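Side-chain contacts in MoaF-like domain-containing protein (Burkholderia vietnamiensis, PDB 5HAL), which is of unknown function but folds as a closed antiparallel beta-barrel of the calycin type, consistent with binding a small ligand inside: residues A[22-27]-A[31-36]; A[43-48]-A[75-80]; A[61-64]-A[70-73]; A[83-88]-A[94-99]. All coordinates share one frame; numbering follows the deposited sequence.

Contact 1 (A[22-27]-A[31-36])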
loop_
_atom_site.group_PDB
_atom_site.type_symbol
_atom_site.label_atom_id
_atom_site.label_comp_id
_atom_site.label_asym_id
_atom_site.label_seq_id
_atom_site.Cartn_x
_atom_site.Cartn_y
_atom_site.Cartn_z
ATOM N N THR A 22 1.843 -10.479 3.165
ATOM C CA THR A 22 2.654 -9.547 2.392
ATOM C C THR A 22 2.261 -9.624 0.923
ATOM O O THR A 22 1.986 -10.706 0.400
ATOM C CB THR A 22 4.151 -9.840 2.576
ATOM O OG1 THR A 22 4.496 -9.651 3.951
ATOM C CG2 THR A 22 5.019 -8.907 1.713
ATOM N N PHE A 23 2.226 -8.466 0.266
ATOM C CA PHE A 23 1.801 -8.350 -1.123
ATOM C C PHE A 23 2.830 -7.551 -1.902
ATOM O O PHE A 23 3.377 -6.570 -1.395
ATOM C CB PHE A 23 0.400 -7.694 -1.206
ATOM C CG PHE A 23 -0.617 -8.442 -0.419
ATOM C CD1 PHE A 23 -1.347 -9.466 -1.014
ATOM C CD2 PHE A 23 -0.756 -8.216 0.951
ATOM C CE1 PHE A 23 -2.246 -10.216 -0.272
ATOM C CE2 PHE A 23 -1.651 -8.960 1.703
ATOM C CZ PHE A 23 -2.402 -9.963 1.091
ATOM N N GLU A 24 3.100 -7.980 -3.130
ATOM C CA GLU A 24 3.916 -7.198 -4.044
ATOM C C GLU A 24 3.021 -6.383 -4.971
ATOM O O GLU A 24 2.124 -6.932 -5.623
ATOM C CB GLU A 24 4.836 -8.094 -4.867
ATOM C CG GLU A 24 5.719 -7.298 -5.797
ATOM C CD GLU A 24 6.714 -8.174 -6.536
ATOM O OE1 GLU A 24 6.297 -8.888 -7.474
ATOM O OE2 GLU A 24 7.908 -8.152 -6.163
ATOM N N VAL A 25 3.269 -5.077 -5.035
ATOM C CA VAL A 25 2.560 -4.189 -5.944
ATOM C C VAL A 25 3.541 -3.721 -7.009
ATOM O O VAL A 25 4.668 -3.325 -6.690
ATOM C CB VAL A 25 1.912 -3.004 -5.197
ATOM C CG1 VAL A 25 0.670 -3.482 -4.445
ATOM C CG2 VAL A 25 2.898 -2.335 -4.215
ATOM N N ARG A 26 3.126 -3.788 -8.272
ATOM C CA ARG A 26 3.972 -3.401 -9.395
ATOM C C ARG A 26 3.252 -2.345 -10.222
ATOM O O ARG A 26 2.147 -2.583 -10.716
ATOM C CB ARG A 26 4.333 -4.612 -10.267
ATOM C CG ARG A 26 4.851 -5.827 -9.496
ATOM C CD ARG A 26 5.445 -6.887 -10.435
ATOM N NE ARG A 26 6.733 -6.442 -10.968
ATOM C CZ ARG A 26 7.916 -6.932 -10.601
ATOM N NH1 ARG A 26 9.027 -6.435 -11.130
ATOM N NH2 ARG A 26 7.990 -7.919 -9.714
ATOM N N TYR A 27 3.883 -1.184 -10.374
ATOM C CA TYR A 27 3.356 -0.087 -11.166
ATOM C C TYR A 27 4.424 0.345 -12.160
ATOM O O TYR A 27 5.584 -0.063 -12.074
ATOM C CB TYR A 27 2.950 1.109 -10.293
ATOM C CG TYR A 27 2.273 0.780 -8.978
ATOM C CD1 TYR A 27 0.894 0.614 -8.898
ATOM C CD2 TYR A 27 3.007 0.670 -7.810
ATOM C CE1 TYR A 27 0.274 0.332 -7.686
ATOM C CE2 TYR A 27 2.397 0.386 -6.604
ATOM C CZ TYR A 27 1.029 0.218 -6.550
ATOM O OH TYR A 27 0.431 -0.072 -5.350
ATOM N N THR A 31 8.072 -0.791 -7.926
ATOM C CA THR A 31 7.691 -2.068 -7.339
ATOM C C THR A 31 7.918 -1.987 -5.840
ATOM O O THR A 31 8.949 -1.478 -5.390
ATOM C CB THR A 31 8.491 -3.235 -7.918
ATOM O OG1 THR A 31 8.256 -3.321 -9.324
ATOM C CG2 THR A 31 8.082 -4.554 -7.259
ATOM N N ALA A 32 6.951 -2.472 -5.068
ATOM C CA ALA A 32 7.066 -2.414 -3.621
ATOM C C ALA A 32 6.417 -3.643 -3.005
ATOM O O ALA A 32 5.579 -4.312 -3.617
ATOM C CB ALA A 32 6.428 -1.143 -3.052
ATOM N N LEU A 33 6.829 -3.930 -1.778
ATOM C CA LEU A 33 6.197 -4.932 -0.937
ATOM C C LEU A 33 5.412 -4.197 0.141
ATOM O O LEU A 33 5.932 -3.251 0.740
ATOM C CB LEU A 33 7.247 -5.861 -0.311
ATOM C CG LEU A 33 8.090 -6.734 -1.238
ATOM C CD1 LEU A 33 9.263 -7.391 -0.483
ATOM C CD2 LEU A 33 7.220 -7.821 -1.831
ATOM N N ASN A 34 4.149 -4.597 0.362
ATOM C CA ASN A 34 3.351 -4.086 1.479
ATOM C C ASN A 34 3.107 -5.265 2.425
ATOM O O ASN A 34 2.401 -6.216 2.066
ATOM C CB ASN A 34 2.011 -3.477 1.029
ATOM C CG ASN A 34 2.146 -2.330 0.003
ATOM O OD1 ASN A 34 1.183 -2.027 -0.708
ATOM N ND2 ASN A 34 3.313 -1.698 -0.071
ATOM N N ALA A 35 3.680 -5.203 3.634
ATOM C CA ALA A 35 3.645 -6.310 4.587
ATOM C C ALA A 35 2.772 -5.907 5.764
ATOM O O ALA A 35 3.181 -5.090 6.592
ATOM C CB ALA A 35 5.046 -6.681 5.073
ATOM N N TYR A 36 1.592 -6.502 5.855
ATOM C CA TYR A 36 0.632 -6.149 6.891
ATOM C C TYR A 36 0.898 -6.968 8.145
ATOM O O TYR A 36 0.790 -8.200 8.129
ATOM C CB TYR A 36 -0.795 -6.343 6.380
ATOM C CG TYR A 36 -1.069 -5.337 5.290
ATOM C CD1 TYR A 36 -1.464 -4.040 5.608
ATOM C CD2 TYR A 36 -0.855 -5.653 3.948
ATOM C CE1 TYR A 36 -1.681 -3.098 4.617
ATOM C CE2 TYR A 36 -1.075 -4.716 2.940
ATOM C CZ TYR A 36 -1.489 -3.437 3.289
ATOM O OH TYR A 36 -1.704 -2.490 2.319
HETATM O O HOH W 1 7.083 -2.197 -11.410
#

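Contact 2 (A[43-48]-A[75-80])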
loop_
_atom_site.group_PDB
_atom_site.type_symbol
_atom_site.label_atom_id
_atom_site.label_comp_id
_atom_site.label_asym_id
_atom_site.label_seq_id
_atom_site.Cartn_x
_atom_site.Cartn_y
_atom_site.Cartn_z
ATOM N N MET A 43 1.716 -1.508 8.854
ATOM C CA MET A 43 2.201 -2.071 7.609
ATOM C C MET A 43 3.635 -1.611 7.439
ATOM O O MET A 43 3.957 -0.454 7.725
ATOM C CB MET A 43 1.329 -1.631 6.412
ATOM C CG MET A 43 1.694 -2.299 5.084
ATOM S SD MET A 43 2.976 -1.403 4.161
ATOM C CE MET A 43 2.004 -0.068 3.487
ATOM N N ARG A 44 4.503 -2.533 7.037
ATOM C CA ARG A 44 5.882 -2.236 6.695
ATOM C C ARG A 44 6.071 -2.420 5.194
ATOM O O ARG A 44 5.659 -3.443 4.632
ATOM C CB ARG A 44 6.844 -3.140 7.473
ATOM C CG ARG A 44 6.722 -3.009 8.987
ATOM C CD ARG A 44 7.544 -4.070 9.719
ATOM N NE ARG A 44 7.461 -3.934 11.167
ATOM C CZ ARG A 44 6.426 -4.343 11.897
ATOM N NH1 ARG A 44 5.389 -4.915 11.307
ATOM N NH2 ARG A 44 6.437 -4.203 13.222
ATOM N N TYR A 45 6.686 -1.433 4.546
ATOM C CA TYR A 45 6.874 -1.468 3.105
ATOM C C TYR A 45 8.361 -1.515 2.774
ATOM O O TYR A 45 9.216 -1.127 3.575
ATOM C CB TYR A 45 6.207 -0.263 2.402
ATOM C CG TYR A 45 6.716 1.119 2.820
ATOM C CD1 TYR A 45 7.862 1.681 2.246
ATOM C CD2 TYR A 45 6.037 1.862 3.775
ATOM C CE1 TYR A 45 8.314 2.954 2.628
ATOM C CE2 TYR A 45 6.478 3.116 4.166
ATOM C CZ TYR A 45 7.611 3.662 3.594
ATOM O OH TYR A 45 8.017 4.916 4.003
ATOM N N ALA A 46 8.652 -2.036 1.585
ATOM C CA ALA A 46 9.996 -2.030 1.024
ATOM C C ALA A 46 9.872 -1.750 -0.466
ATOM O O ALA A 46 9.199 -2.491 -1.185
ATOM C CB ALA A 46 10.720 -3.359 1.272
ATOM N N ILE A 47 10.495 -0.672 -0.919
ATOM C CA ILE A 47 10.537 -0.354 -2.341
ATOM C C ILE A 47 11.683 -1.137 -2.969
ATOM O O ILE A 47 12.848 -0.944 -2.612
ATOM C CB ILE A 47 10.705 1.154 -2.556
ATOM C CG1 ILE A 47 9.558 1.896 -1.868
ATOM C CG2 ILE A 47 10.780 1.487 -4.051
ATOM C CD1 ILE A 47 9.617 3.395 -2.046
ATOM N N THR A 48 11.355 -2.036 -3.892
ATOM C CA THR A 48 12.337 -2.947 -4.458
ATOM C C THR A 48 12.705 -2.620 -5.897
ATOM O O THR A 48 13.556 -3.307 -6.470
ATOM C CB THR A 48 11.829 -4.396 -4.386
ATOM O OG1 THR A 48 10.718 -4.561 -5.275
ATOM C CG2 THR A 48 11.396 -4.751 -2.963
ATOM N N TRP A 75 -2.558 5.908 4.507
ATOM C CA TRP A 75 -1.606 6.184 5.571
ATOM C C TRP A 75 -0.833 7.449 5.225
ATOM O O TRP A 75 -0.862 7.936 4.091
ATOM C CB TRP A 75 -0.652 5.008 5.781
ATOM C CG TRP A 75 0.293 4.746 4.632
ATOM C CD1 TRP A 75 1.488 5.373 4.391
ATOM C CD2 TRP A 75 0.138 3.765 3.591
ATOM N NE1 TRP A 75 2.080 4.844 3.269
ATOM C CE2 TRP A 75 1.277 3.851 2.764
ATOM C CE3 TRP A 75 -0.854 2.812 3.285
ATOM C CZ2 TRP A 75 1.452 3.031 1.646
ATOM C CZ3 TRP A 75 -0.682 1.999 2.180
ATOM C CH2 TRP A 75 0.469 2.111 1.371
ATOM N N GLN A 76 -0.131 7.971 6.221
ATOM C CA GLN A 76 0.740 9.117 6.043
ATOM C C GLN A 76 2.125 8.741 6.546
ATOM O O GLN A 76 2.265 8.192 7.640
ATOM C CB GLN A 76 0.194 10.331 6.788
ATOM C CG GLN A 76 1.010 11.592 6.642
ATOM C CD GLN A 76 0.207 12.813 7.083
ATOM O OE1 GLN A 76 -0.600 12.739 8.022
ATOM N NE2 GLN A 76 0.396 13.931 6.386
ATOM N N GLU A 77 3.139 9.058 5.761
ATOM C CA GLU A 77 4.501 8.651 6.037
ATOM C C GLU A 77 5.164 9.656 6.975
ATOM O O GLU A 77 4.624 10.729 7.252
ATOM C CB GLU A 77 5.262 8.499 4.709
ATOM C CG GLU A 77 5.386 7.032 4.292
ATOM C CD GLU A 77 5.336 6.793 2.807
ATOM O OE1 GLU A 77 6.069 7.469 2.055
ATOM O OE2 GLU A 77 4.575 5.899 2.386
ATOM N N ALA A 78 6.356 9.295 7.464
ATOM C CA ALA A 78 7.044 10.123 8.448
ATOM C C ALA A 78 7.304 11.528 7.929
ATOM O O ALA A 78 7.292 12.485 8.712
ATOM C CB ALA A 78 8.365 9.466 8.876
ATOM N N ASP A 79 7.549 11.690 6.628
ATOM C CA ASP A 79 7.798 13.030 6.116
ATOM C C ASP A 79 6.505 13.736 5.718
ATOM O O ASP A 79 6.564 14.797 5.085
ATOM C CB ASP A 79 8.807 12.998 4.944
ATOM C CG ASP A 79 8.229 12.373 3.666
ATOM O OD1 ASP A 79 7.141 11.765 3.711
ATOM O OD2 ASP A 79 8.876 12.483 2.604
ATOM N N ARG A 80 5.348 13.161 6.080
ATOM C CA ARG A 80 3.975 13.679 5.883
ATOM C C ARG A 80 3.464 13.496 4.456
ATOM O O ARG A 80 2.373 14.001 4.127
ATOM C CB ARG A 80 3.839 15.150 6.316
ATOM C CG ARG A 80 4.087 15.355 7.847
ATOM C CD ARG A 80 4.209 16.812 8.210
ATOM N NE ARG A 80 5.351 17.423 7.537
ATOM C CZ ARG A 80 5.369 18.655 7.047
ATOM N NH1 ARG A 80 4.298 19.439 7.142
ATOM N NH2 ARG A 80 6.468 19.108 6.454
HETATM O O HOH W 2 7.502 6.628 6.918
#

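Contact 3 (A[61-64]-A[70-73])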
loop_
_atom_site.group_PDB
_atom_site.type_symbol
_atom_site.label_atom_id
_atom_site.label_comp_id
_atom_site.label_asym_id
_atom_site.label_seq_id
_atom_site.Cartn_x
_atom_site.Cartn_y
_atom_site.Cartn_z
ATOM N N TYR A 61 -2.012 2.505 9.294
ATOM C CA TYR A 61 -2.952 2.716 8.197
ATOM C C TYR A 61 -4.385 2.560 8.688
ATOM O O TYR A 61 -4.647 1.952 9.727
ATOM C CB TYR A 61 -2.689 1.743 7.028
ATOM C CG TYR A 61 -2.942 0.297 7.397
ATOM C CD1 TYR A 61 -1.949 -0.476 7.988
ATOM C CD2 TYR A 61 -4.187 -0.295 7.164
ATOM C CE1 TYR A 61 -2.186 -1.811 8.338
ATOM C CE2 TYR A 61 -4.435 -1.629 7.515
ATOM C CZ TYR A 61 -3.439 -2.376 8.103
ATOM O OH TYR A 61 -3.691 -3.686 8.443
ATOM N N THR A 62 -5.310 3.119 7.915
ATOM C CA THR A 62 -6.731 2.826 8.012
ATOM C C THR A 62 -7.134 1.986 6.809
ATOM O O THR A 62 -6.466 1.995 5.773
ATOM C CB THR A 62 -7.575 4.116 8.050
ATOM O OG1 THR A 62 -7.376 4.868 6.836
ATOM C CG2 THR A 62 -7.167 4.985 9.250
ATOM N N TRP A 63 -8.224 1.245 6.957
ATOM C CA TRP A 63 -8.728 0.416 5.871
ATOM C C TRP A 63 -10.243 0.382 5.966
ATOM O O TRP A 63 -10.792 0.358 7.071
ATOM C CB TRP A 63 -8.159 -1.010 5.928
ATOM C CG TRP A 63 -8.618 -1.792 7.132
ATOM C CD1 TRP A 63 -8.095 -1.737 8.393
ATOM C CD2 TRP A 63 -9.683 -2.755 7.183
ATOM N NE1 TRP A 63 -8.769 -2.604 9.228
ATOM C CE2 TRP A 63 -9.745 -3.246 8.507
ATOM C CE3 TRP A 63 -10.585 -3.254 6.237
ATOM C CZ2 TRP A 63 -10.687 -4.198 8.913
ATOM C CZ3 TRP A 63 -11.522 -4.208 6.638
ATOM C CH2 TRP A 63 -11.563 -4.670 7.967
ATOM N N GLN A 64 -10.912 0.395 4.808
ATOM C CA GLN A 64 -12.370 0.306 4.723
ATOM C C GLN A 64 -12.725 -0.498 3.483
ATOM O O GLN A 64 -12.130 -0.282 2.416
ATOM C CB GLN A 64 -13.048 1.685 4.614
ATOM C CG GLN A 64 -12.552 2.728 5.596
ATOM C CD GLN A 64 -12.977 2.425 7.025
ATOM O OE1 GLN A 64 -13.919 1.661 7.254
ATOM N NE2 GLN A 64 -12.278 3.017 7.995
ATOM N N THR A 70 -12.211 -5.666 -1.973
ATOM C CA THR A 70 -11.570 -4.424 -2.391
ATOM C C THR A 70 -11.614 -3.423 -1.241
ATOM O O THR A 70 -12.688 -3.156 -0.694
ATOM C CB THR A 70 -12.266 -3.835 -3.631
ATOM O OG1 THR A 70 -12.354 -4.829 -4.650
ATOM C CG2 THR A 70 -11.485 -2.652 -4.179
ATOM N N TYR A 71 -10.456 -2.844 -0.897
ATOM C CA TYR A 71 -10.331 -1.999 0.283
ATOM C C TYR A 71 -9.627 -0.692 -0.052
ATOM O O TYR A 71 -8.672 -0.670 -0.835
ATOM C CB TYR A 71 -9.555 -2.738 1.411
ATOM C CG TYR A 71 -10.190 -4.063 1.725
ATOM C CD1 TYR A 71 -9.785 -5.220 1.077
ATOM C CD2 TYR A 71 -11.248 -4.148 2.621
ATOM C CE1 TYR A 71 -10.411 -6.437 1.330
ATOM C CE2 TYR A 71 -11.870 -5.356 2.888
ATOM C CZ TYR A 71 -11.448 -6.492 2.234
ATOM O OH TYR A 71 -12.058 -7.688 2.493
ATOM N N ALA A 72 -10.099 0.394 0.559
ATOM C CA ALA A 72 -9.369 1.658 0.601
ATOM C C ALA A 72 -8.405 1.633 1.793
ATOM O O ALA A 72 -8.827 1.582 2.956
ATOM C CB ALA A 72 -10.341 2.831 0.693
ATOM N N ILE A 73 -7.111 1.659 1.503
ATOM C CA ILE A 73 -6.049 1.592 2.504
ATOM C C ILE A 73 -5.269 2.900 2.422
ATOM O O ILE A 73 -4.804 3.277 1.337
ATOM C CB ILE A 73 -5.147 0.371 2.254
ATOM C CG1 ILE A 73 -6.016 -0.894 2.161
ATOM C CG2 ILE A 73 -4.062 0.235 3.337
ATOM C CD1 ILE A 73 -5.258 -2.143 1.749
HETATM O O HOH W 3 -8.818 3.967 4.701
#

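Contact 4 (A[83-88]-A[94-99]). With EDO (1,2-ethanediol), chain B.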
loop_
_atom_site.group_PDB
_atom_site.type_symbol
_atom_site.label_atom_id
_atom_site.label_comp_id
_atom_site.label_asym_id
_atom_site.label_seq_id
_atom_site.Cartn_x
_atom_site.Cartn_y
_atom_site.Cartn_z
ATOM N N VAL A 83 -0.663 8.577 1.210
ATOM C CA VAL A 83 -0.867 7.490 0.263
ATOM C C VAL A 83 -2.278 6.956 0.431
ATOM O O VAL A 83 -2.708 6.677 1.553
ATOM C CB VAL A 83 0.151 6.353 0.466
ATOM C CG1 VAL A 83 -0.109 5.221 -0.543
ATOM C CG2 VAL A 83 1.584 6.883 0.332
ATOM N N VAL A 84 -2.992 6.800 -0.685
ATOM C CA VAL A 84 -4.274 6.109 -0.721
ATOM C C VAL A 84 -4.158 4.981 -1.734
ATOM O O VAL A 84 -3.859 5.229 -2.911
ATOM C CB VAL A 84 -5.428 7.049 -1.102
ATOM C CG1 VAL A 84 -6.722 6.258 -1.247
ATOM C CG2 VAL A 84 -5.591 8.152 -0.071
ATOM N N HIS A 85 -4.394 3.751 -1.277
ATOM C CA HIS A 85 -4.537 2.574 -2.128
ATOM C C HIS A 85 -6.004 2.203 -2.270
ATOM O O HIS A 85 -6.750 2.221 -1.289
ATOM C CB HIS A 85 -3.838 1.351 -1.531
ATOM C CG HIS A 85 -2.373 1.275 -1.787
ATOM N ND1 HIS A 85 -1.708 0.068 -1.886
ATOM C CD2 HIS A 85 -1.431 2.241 -1.914
ATOM C CE1 HIS A 85 -0.422 0.299 -2.089
ATOM N NE2 HIS A 85 -0.230 1.609 -2.113
ATOM N N ILE A 86 -6.399 1.786 -3.473
ATOM C CA ILE A 86 -7.611 0.997 -3.661
ATOM C C ILE A 86 -7.137 -0.352 -4.168
ATOM O O ILE A 86 -6.782 -0.499 -5.343
ATOM C CB ILE A 86 -8.607 1.646 -4.622
ATOM C CG1 ILE A 86 -8.944 3.043 -4.109
ATOM C CG2 ILE A 86 -9.871 0.800 -4.723
ATOM C CD1 ILE A 86 -9.565 3.900 -5.122
ATOM N N ASP A 87 -7.092 -1.327 -3.273
ATOM C CA ASP A 87 -6.462 -2.610 -3.536
ATOM C C ASP A 87 -7.538 -3.684 -3.580
ATOM O O ASP A 87 -8.257 -3.892 -2.598
ATOM C CB ASP A 87 -5.406 -2.919 -2.473
ATOM C CG ASP A 87 -4.154 -2.073 -2.642
ATOM O OD1 ASP A 87 -4.069 -1.364 -3.662
ATOM O OD2 ASP A 87 -3.253 -2.119 -1.774
ATOM N N ASP A 88 -7.647 -4.348 -4.727
ATOM C CA ASP A 88 -8.625 -5.403 -4.966
ATOM C C ASP A 88 -7.865 -6.722 -4.911
ATOM O O ASP A 88 -7.101 -7.041 -5.831
ATOM C CB ASP A 88 -9.303 -5.169 -6.318
ATOM C CG ASP A 88 -10.317 -6.252 -6.698
ATOM O OD1 ASP A 88 -10.296 -7.369 -6.150
ATOM O OD2 ASP A 88 -11.135 -5.966 -7.593
ATOM N N SER A 94 -4.065 -2.861 -7.929
ATOM C CA SER A 94 -3.803 -1.804 -6.963
ATOM C C SER A 94 -3.827 -0.463 -7.688
ATOM O O SER A 94 -3.074 -0.250 -8.644
ATOM C CB SER A 94 -2.460 -2.019 -6.257
ATOM O OG SER A 94 -2.134 -0.905 -5.429
ATOM N N ARG A 95 -4.692 0.438 -7.239
ATOM C CA ARG A 95 -4.748 1.797 -7.758
ATOM C C ARG A 95 -4.356 2.756 -6.643
ATOM O O ARG A 95 -4.945 2.723 -5.556
ATOM C CB ARG A 95 -6.141 2.120 -8.293
ATOM C CG ARG A 95 -6.223 3.490 -8.923
ATOM C CD ARG A 95 -7.596 3.752 -9.539
ATOM N NE ARG A 95 -7.956 2.787 -10.575
ATOM C CZ ARG A 95 -7.468 2.807 -11.809
ATOM N NH1 ARG A 95 -6.584 3.735 -12.153
ATOM N NH2 ARG A 95 -7.857 1.897 -12.692
ATOM N N THR A 96 -3.359 3.602 -6.901
ATOM C CA THR A 96 -2.765 4.405 -5.842
ATOM C C THR A 96 -2.752 5.882 -6.201
ATOM O O THR A 96 -2.572 6.273 -7.358
ATOM C CB THR A 96 -1.323 3.960 -5.511
ATOM O OG1 THR A 96 -0.462 4.238 -6.619
ATOM C CG2 THR A 96 -1.286 2.485 -5.235
ATOM N N PHE A 97 -2.925 6.689 -5.165
ATOM C CA PHE A 97 -2.836 8.137 -5.217
ATOM C C PHE A 97 -1.850 8.540 -4.137
ATOM O O PHE A 97 -2.024 8.174 -2.973
ATOM C CB PHE A 97 -4.208 8.770 -4.970
ATOM C CG PHE A 97 -5.285 8.242 -5.889
ATOM C CD1 PHE A 97 -5.584 8.901 -7.068
ATOM C CD2 PHE A 97 -5.984 7.078 -5.576
ATOM C CE1 PHE A 97 -6.581 8.413 -7.942
ATOM C CE2 PHE A 97 -6.972 6.586 -6.437
ATOM C CZ PHE A 97 -7.271 7.268 -7.623
ATOM N N PHE A 98 -0.817 9.279 -4.517
ATOM C CA PHE A 98 0.317 9.537 -3.639
ATOM C C PHE A 98 0.622 11.027 -3.716
ATOM O O PHE A 98 0.850 11.564 -4.806
ATOM C CB PHE A 98 1.511 8.646 -4.053
ATOM C CG PHE A 98 2.851 9.087 -3.526
ATOM C CD1 PHE A 98 3.889 9.380 -4.402
ATOM C CD2 PHE A 98 3.096 9.162 -2.154
ATOM C CE1 PHE A 98 5.152 9.775 -3.918
ATOM C CE2 PHE A 98 4.353 9.554 -1.662
ATOM C CZ PHE A 98 5.377 9.866 -2.541
ATOM N N THR A 99 0.547 11.706 -2.579
ATOM C CA THR A 99 0.904 13.119 -2.486
ATOM C C THR A 99 2.230 13.175 -1.742
ATOM O O THR A 99 2.282 12.878 -0.543
ATOM C CB THR A 99 -0.168 13.938 -1.761
ATOM O OG1 THR A 99 -1.446 13.756 -2.391
ATOM C CG2 THR A 99 0.199 15.423 -1.786
HETATM C C1 EDO B . 2.601 4.236 -2.944
HETATM O O1 EDO B . 2.199 2.855 -2.916
HETATM C C2 EDO B . 4.024 4.376 -2.416
HETATM O O2 EDO B . 4.537 5.693 -2.653
#

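Contact 1 (A[22-27]-A[31-36])
Phe23 and Asn34 form an antiparallel hydrogen-bonded pair in which each backbone serves the other: Phe23 N gives to Asn34 O at 2.9 Å, and Asn34 N returns a bond to Phe23 O at 2.8 Å. Val25 and Ala32 repeat the exchange, with Val25 N at 2.8 Å from Ala32 O. The alternate residues turn their backbone polar groups away from each other, to the next strand on each side: Thr31 and Leu33 bond to strand 42-49, and Thr22, Glu24 and Arg26 to Val115, Arg113 and Ser111, so strand 22-27 meets the last strand, 105-114, and closes the eight-stranded calycin-like barrel. On the buried face, with Val25 CG1 anti to the carbonyl carbon (chi1 -75°), CG2 falls between N and the carbonyl carbon and rests 3.9 Å from Ala32 CB. Asn34 crosses Val25 at about a right angle; its ND2 makes a weak bond to Leu33 O at 3.2 Å. Phe23 and Tyr36 meet with their ring edges. On the other face, Arg26 NH2 forms a salt bridge to Glu24 OE1 at 3.0 Å, arriving from above the carboxylate plane, 57° out of it, while Thr31 CG2 sits over the centre of the guanidinium. Thr31 OG1 is bonded at 2.6 Å to a water, and that water donates to Tyr27 O at 2.7 Å, tying the two strand ends together beside the turn.

Contact 2 (A[43-48]-A[75-80])
Met43 sets its terminal methyl on the face of the Trp75 indole, and this is the tight half of the contact. CE lies 3.4 Å from Trp75 CH2 and 3.6 Å from the centroid of the six-membered ring, 19° off its normal, a CH-pi contact displaced toward the rim. The Met43 chain bends at both chi2 (-88°) and chi3 (-77°), which folds the methyl onto the ring and leaves SD farther back, 5.4 Å from the same centroid, as a Met-aromatic contact. Both residues are buried, and Tyr61 and Val59 of the intervening strand 56-67 pack around the indole, so the methyl and ring meet across the barrel interior between strands that are not neighbours in the sheet. Toward the turn the packing loosens, and Tyr45 and Glu77 are partly exposed. Tyr45 OH rests against the aliphatic part of Glu77, 3.4 Å from CG, with ring and carboxylate planes well inclined to each other, and the hydroxyl makes a weak bond to a water. That water accepts from Ala78 N at 3.0 Å, inside the type I turn from Glu77 to Arg80. Just before the turn, Gln76 NE2 bonds to Arg80 O. The carboxylate lies at the indole edge: Trp75 NE1 gives Glu77 OE2 a straight bond of 2.8 Å, lying in the ring plane and reaching the oxygen on its anti side. The buried indole N-H is thereby satisfied by a carboxylate that is probably charged, which would fix the rotation of the ring under the Met43 methyl and probably polarise the indole.

Contact 3 (A[61-64]-A[70-73])
Trp63 and Tyr71 are brought side by side by different first torsions: Trp63 CG sits between its backbone N and carbonyl carbon (chi1 66°), whereas Tyr71 CG lies beside its N, opposite the carbonyl carbon (chi1 -55°). They belong to the beta hairpin of strands 56-67 and 70-76 in the calycin-type barrel. Trp63 CE3 comes 3.8 Å from Tyr71 CD2 and Trp63 CZ3 3.9 Å from Tyr71 CE2, so the tyrosine lies along the indole edge; the planes stand at 68°, an oblique aromatic pair. Further along, Tyr61 and Ile73 also point the same way, and Ile73 CG2 touches Tyr61 CD2 at 3.9 Å. The N-terminal segment covers this aromatic row: Arg14 makes a cation-pi contact with Trp63 and bonds to its carbonyl, and Phe18 meets the Tyr71 ring edge-to-face. Beneath the side chains, Gln64 and Ala72 form the antiparallel hydrogen-bonded pair, with Ala72 N to Gln64 O at 2.8 Å. The return bond, Gln64 N to Ala72 O at 3.0 Å, is more bent. Ala72 O is thus crowded with donors: besides Gln64 N it receives the CA-H of Trp63, whose CA is 3.1 Å away, and a water donating at 3.0 Å. That same water holds Thr62 OG1 at 2.7 Å, joining the threonine hydroxyl to the carbonyl across the hairpin.

Contact 4 (A[83-88]-A[94-99])
Ser94 and Asp87 are joined by a side-chain hydrogen bond, OG giving to OD1 at 2.7 Å. The other carboxylate oxygen is held by its own strand: His85 ND1 gives to Asp87 OD2 at 2.7 Å, in the plane of the imidazole, and both donors come on the syn side of their oxygen. The carboxylate is gripped at both oxygens, which fixes its rotation and that of the histidine ring. Ser94 OG has a second partner in Tyr27 OH. At the far end of the imidazole, His85 NE2 and O1 of the bound 1,2-ethanediol share a hydrogen bond of 2.8 Å, the donor undetermined. Strands 82-88 and 93-99 form a hairpin of the calycin-type barrel, and these groups face its interior with Trp75 beside the histidine; the ethanediol, probably from the crystallisation liquor, may mark a ligand pocket. The routine backbone bonds are four, exchanged by Val84 with Phe97 and by Ile86 with Arg95. Among nonpolar contacts, Thr96 CG2 lies over one face of the imidazole, offset toward its rim, as a CH-pi contact 3.6 Å from the ring centroid. Its first torsion (chi1 67°) turns OG1 elsewhere, to a weak bond with Leu108 O, and gives the methyl to the ring. Val83 CG2 touches Phe98 CD2 at 3.7 Å, and the diol's O2 sits over the centre of the Phe98 ring. On the outer face, Ile86 CD1 meets the edge of Phe97 at CE2, 4.0 Å away.

Following the chain, contact 1 closes first, a short hairpin between strands 22-27 and 30-36. Contact 2 opens on the next strand, 42-49, and closes a longer loop at 75-80; contact 3, the hairpin of strands 56-67 and 70-76, is nested inside it. Contact 4, the hairpin of strands 82-88 and 93-99, follows in series, and none of the loops cross. The last strand, 105-114, lies between strands 93-99 and 22-27 and closes the barrel; inside it, Asn34 of contact 1 packs on His85 of contact 4, and Tyr36 on Tyr61 of contact 3. In the barrel wall, backbone bonds join Leu33 to Ala46, Trp75 to Val83 and Ile73 to His85.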